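PDB 7E6G: putative GGDEF domain protein from Pseudomonas aeruginosa, which probably catalyses the magnesium-dependent condensation of two GTP molecules into the second messenger 3',3'-c-di-GMP, with release of diphosphate. Local coordinates for residues E172-G177 with L187-R192. Sequence-based numbering, arbitrary orientation.
Sequences EYDLCG and LLPQTR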
ATOM      1  N   GLU A 172      37.532 -13.810   2.651  1.00 55.91           N
ATOM      2  CA  GLU A 172      36.286 -13.161   3.047  1.00 54.18           C
ATOM      3  C   GLU A 172      35.300 -14.137   3.679  1.00 55.04           C
ATOM      4  O   GLU A 172      34.486 -13.725   4.510  1.00 62.23           O
ATOM      5  CB  GLU A 172      35.668 -12.430   1.852  1.00 62.90           C
ATOM      6  CG  GLU A 172      34.683 -13.231   1.024  1.00 70.22           C
ATOM      7  CD  GLU A 172      34.134 -12.435  -0.156  1.00 80.31           C
ATOM      8  OE1 GLU A 172      32.990 -11.931  -0.064  1.00 82.09           O
ATOM      9  OE2 GLU A 172      34.853 -12.305  -1.172  1.00 87.54           O
ATOM     10  N   TYR A 173      35.374 -15.424   3.347  1.00 51.08           N
ATOM     11  CA  TYR A 173      34.457 -16.394   3.935  1.00 54.08           C
ATOM     12  C   TYR A 173      35.065 -17.169   5.095  1.00 51.42           C
ATOM     13  O   TYR A 173      34.353 -17.935   5.752  1.00 51.87           O
ATOM     14  CB  TYR A 173      33.948 -17.368   2.860  1.00 60.57           C
ATOM     15  CG  TYR A 173      32.997 -16.696   1.908  1.00 64.20           C
ATOM     16  CD1 TYR A 173      31.743 -16.284   2.340  1.00 71.13           C
ATOM     17  CD2 TYR A 173      33.363 -16.427   0.596  1.00 64.85           C
ATOM     18  CE1 TYR A 173      30.863 -15.646   1.489  1.00 78.04           C
ATOM     19  CE2 TYR A 173      32.492 -15.781  -0.269  1.00 74.50           C
ATOM     20  CZ  TYR A 173      31.239 -15.394   0.183  1.00 81.70           C
ATOM     21  OH  TYR A 173      30.351 -14.753  -0.659  1.00 79.55           O
ATOM     22  N   ASP A 174      36.356 -16.991   5.358  1.00 49.35           N
ATOM     23  CA  ASP A 174      36.944 -17.514   6.577  1.00 47.82           C
ATOM     24  C   ASP A 174      36.335 -16.846   7.805  1.00 44.55           C
ATOM     25  O   ASP A 174      35.797 -15.734   7.756  1.00 46.10           O
ATOM     26  CB  ASP A 174      38.446 -17.292   6.578  1.00 47.09           C
ATOM     27  CG  ASP A 174      39.127 -18.013   5.458  1.00 49.78           C
ATOM     28  OD1 ASP A 174      38.497 -18.901   4.844  1.00 51.61           O
ATOM     29  OD2 ASP A 174      40.293 -17.674   5.183  1.00 51.82           O
ATOM     30  N   LEU A 175      36.454 -17.533   8.929  1.00 40.03           N
ATOM     31  CA  LEU A 175      35.761 -17.155  10.152  1.00 37.06           C
ATOM     32  C   LEU A 175      36.752 -17.175  11.300  1.00 40.14           C
ATOM     33  O   LEU A 175      37.333 -18.221  11.598  1.00 45.39           O
ATOM     34  CB  LEU A 175      34.628 -18.133  10.418  1.00 41.71           C
ATOM     35  CG  LEU A 175      33.282 -17.640  10.898  1.00 44.64           C
ATOM     36  CD1 LEU A 175      32.706 -16.610   9.946  1.00 46.16           C
ATOM     37  CD2 LEU A 175      32.409 -18.853  10.965  1.00 47.01           C
ATOM     38  N   CYS A 176      36.946 -16.041  11.953  1.00 39.72           N
ATOM     39  CA  CYS A 176      37.813 -15.987  13.124  1.00 39.44           C
ATOM     40  C   CYS A 176      36.970 -15.716  14.362  1.00 39.09           C
ATOM     41  O   CYS A 176      36.415 -14.622  14.503  1.00 43.50           O
ATOM     42  CB  CYS A 176      38.887 -14.912  12.985  1.00 42.47           C
ATOM     43  SG  CYS A 176      39.858 -14.741  14.520  1.00 51.38           S
ATOM     44  N   GLY A 177      36.901 -16.683  15.272  1.00 33.93           N
ATOM     45  CA  GLY A 177      36.059 -16.574  16.443  1.00 29.33           C
ATOM     46  C   GLY A 177      36.846 -16.533  17.736  1.00 34.92           C
ATOM     47  O   GLY A 177      37.927 -17.122  17.851  1.00 33.00           O
ATOM     48  N   LEU A 187      38.158 -20.922  11.390  1.00 34.47           N
ATOM     49  CA  LEU A 187      37.515 -21.877  10.505  1.00 38.81           C
ATOM     50  C   LEU A 187      37.737 -21.429   9.066  1.00 41.18           C
ATOM     51  O   LEU A 187      37.287 -20.344   8.659  1.00 38.24           O
ATOM     52  CB  LEU A 187      36.028 -22.004  10.807  1.00 44.00           C
ATOM     53  CG  LEU A 187      35.263 -22.875   9.809  1.00 44.21           C
ATOM     54  CD1 LEU A 187      35.443 -24.321  10.116  1.00 44.18           C
ATOM     55  CD2 LEU A 187      33.797 -22.527   9.892  1.00 49.36           C
ATOM     56  N   LEU A 188      38.450 -22.247   8.298  1.00 41.44           N
ATOM     57  CA  LEU A 188      38.584 -21.969   6.875  1.00 49.38           C
ATOM     58  C   LEU A 188      37.693 -22.938   6.118  1.00 46.70           C
ATOM     59  O   LEU A 188      38.039 -24.126   5.972  1.00 45.40           O
ATOM     60  CB  LEU A 188      40.038 -22.089   6.407  1.00 52.83           C
ATOM     61  CG  LEU A 188      41.103 -21.467   7.300  1.00 46.00           C
ATOM     62  CD1 LEU A 188      42.445 -21.458   6.579  1.00 48.95           C
ATOM     63  CD2 LEU A 188      40.698 -20.074   7.704  1.00 49.44           C
ATOM     64  N   PRO A 189      36.541 -22.493   5.634  1.00 48.73           N
ATOM     65  CA  PRO A 189      35.615 -23.406   4.969  1.00 50.70           C
ATOM     66  C   PRO A 189      36.062 -23.690   3.549  1.00 55.07           C
ATOM     67  O   PRO A 189      36.715 -22.870   2.898  1.00 50.34           O
ATOM     68  CB  PRO A 189      34.291 -22.635   4.990  1.00 45.00           C
ATOM     69  CG  PRO A 189      34.709 -21.205   4.944  1.00 48.29           C
ATOM     70  CD  PRO A 189      36.060 -21.099   5.619  1.00 50.16           C
ATOM     71  N   GLN A 190      35.697 -24.883   3.080  1.00 58.40           N
ATOM     72  CA  GLN A 190      36.035 -25.330   1.734  1.00 59.76           C
ATOM     73  C   GLN A 190      37.505 -25.076   1.435  1.00 52.59           C
ATOM     74  O   GLN A 190      37.868 -24.459   0.433  1.00 56.59           O
ATOM     75  CB  GLN A 190      35.131 -24.661   0.697  1.00 62.99           C
ATOM     76  CG  GLN A 190      33.655 -24.768   1.034  1.00 69.13           C
ATOM     77  CD  GLN A 190      32.789 -23.977   0.093  1.00 74.69           C
ATOM     78  OE1 GLN A 190      32.072 -23.065   0.510  1.00 86.61           O
ATOM     79  NE2 GLN A 190      32.834 -24.327  -1.186  1.00 68.54           N
ATOM     80  N   THR A 191      38.353 -25.542   2.341  1.00 49.39           N
ATOM     81  CA  THR A 191      39.788 -25.340   2.245  1.00 54.44           C
ATOM     82  C   THR A 191      40.476 -26.622   2.676  1.00 45.66           C
ATOM     83  O   THR A 191      40.014 -27.305   3.594  1.00 41.02           O
ATOM     84  CB  THR A 191      40.247 -24.140   3.109  1.00 56.63           C
ATOM     85  OG1 THR A 191      39.531 -22.953   2.726  1.00 56.41           O
ATOM     86  CG2 THR A 191      41.739 -23.898   2.966  1.00 51.47           C
ATOM     87  N   ARG A 192      41.540 -26.970   1.968  1.00 55.73           N
ATOM     88  CA  ARG A 192      42.400 -28.070   2.368  1.00 61.43           C
ATOM     89  C   ARG A 192      43.723 -27.553   2.942  1.00 59.15           C
ATOM     90  O   ARG A 192      44.181 -26.445   2.633  1.00 54.51           O
ATOM     91  CB  ARG A 192      42.657 -29.019   1.180  1.00 60.64           C
ATOM     92  CG  ARG A 192      41.592 -30.125   1.034  1.00 58.65           C
ATOM     93  CD  ARG A 192      40.979 -30.178  -0.368  1.00 67.94           C
ATOM     94  NE  ARG A 192      40.384 -28.904  -0.787  1.00 77.41           N
ATOM     95  CZ  ARG A 192      39.195 -28.435  -0.402  1.00 75.47           C
ATOM     96  NH1 ARG A 192      38.432 -29.122   0.446  1.00 72.10           N
ATOM     97  NH2 ARG A 192      38.774 -27.259  -0.862  1.00 71.74           N
TER
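The side chain of Asp174 crosses that of Leu188 obliquely, with methyl CD2 of Leu188 nearest the acid's CG. This is the open end of the beta hairpin formed by strands 175-178 and 183-188 in the GGDEF domain. Strand 175-178 is an outermost strand of the central mixed sheet within the chain. Leu175 and Leu187 form an antiparallel hydrogen-bonded pair. Leu175 N donates to Leu187 O at 2.9 Å, and Leu187 N returns a nearly straight bond to Leu175 O at 2.8 Å. The side chains of this pair lie side by side on one face of the sheet and point the same way. Their CD2 methyls meet at 4.1 Å, and Arg118 and Met114 of helix 112-128 add to the packing there. CG of Asp174 is anti to its carbonyl carbon (chi1 -62°), which places it against methyl CD2 of Leu188. Asp174 is buried, and its OD2 forms a salt bridge with Arg171. The same arginine is hydrogen-bonded to Thr191 OG1, so the residue just before segment 172-177 reaches across to the loop that follows strand 183-188. Thr191 OG1 also donates to Pro189 O at 2.8 Å, from above the carbonyl plane. Pro189 continues the contact past the last strand pair. Two of its ring carbons touch the other segment: CD lies 3.4 Å from Asp174 OD1, and CG lies 3.4 Å from Tyr173 O.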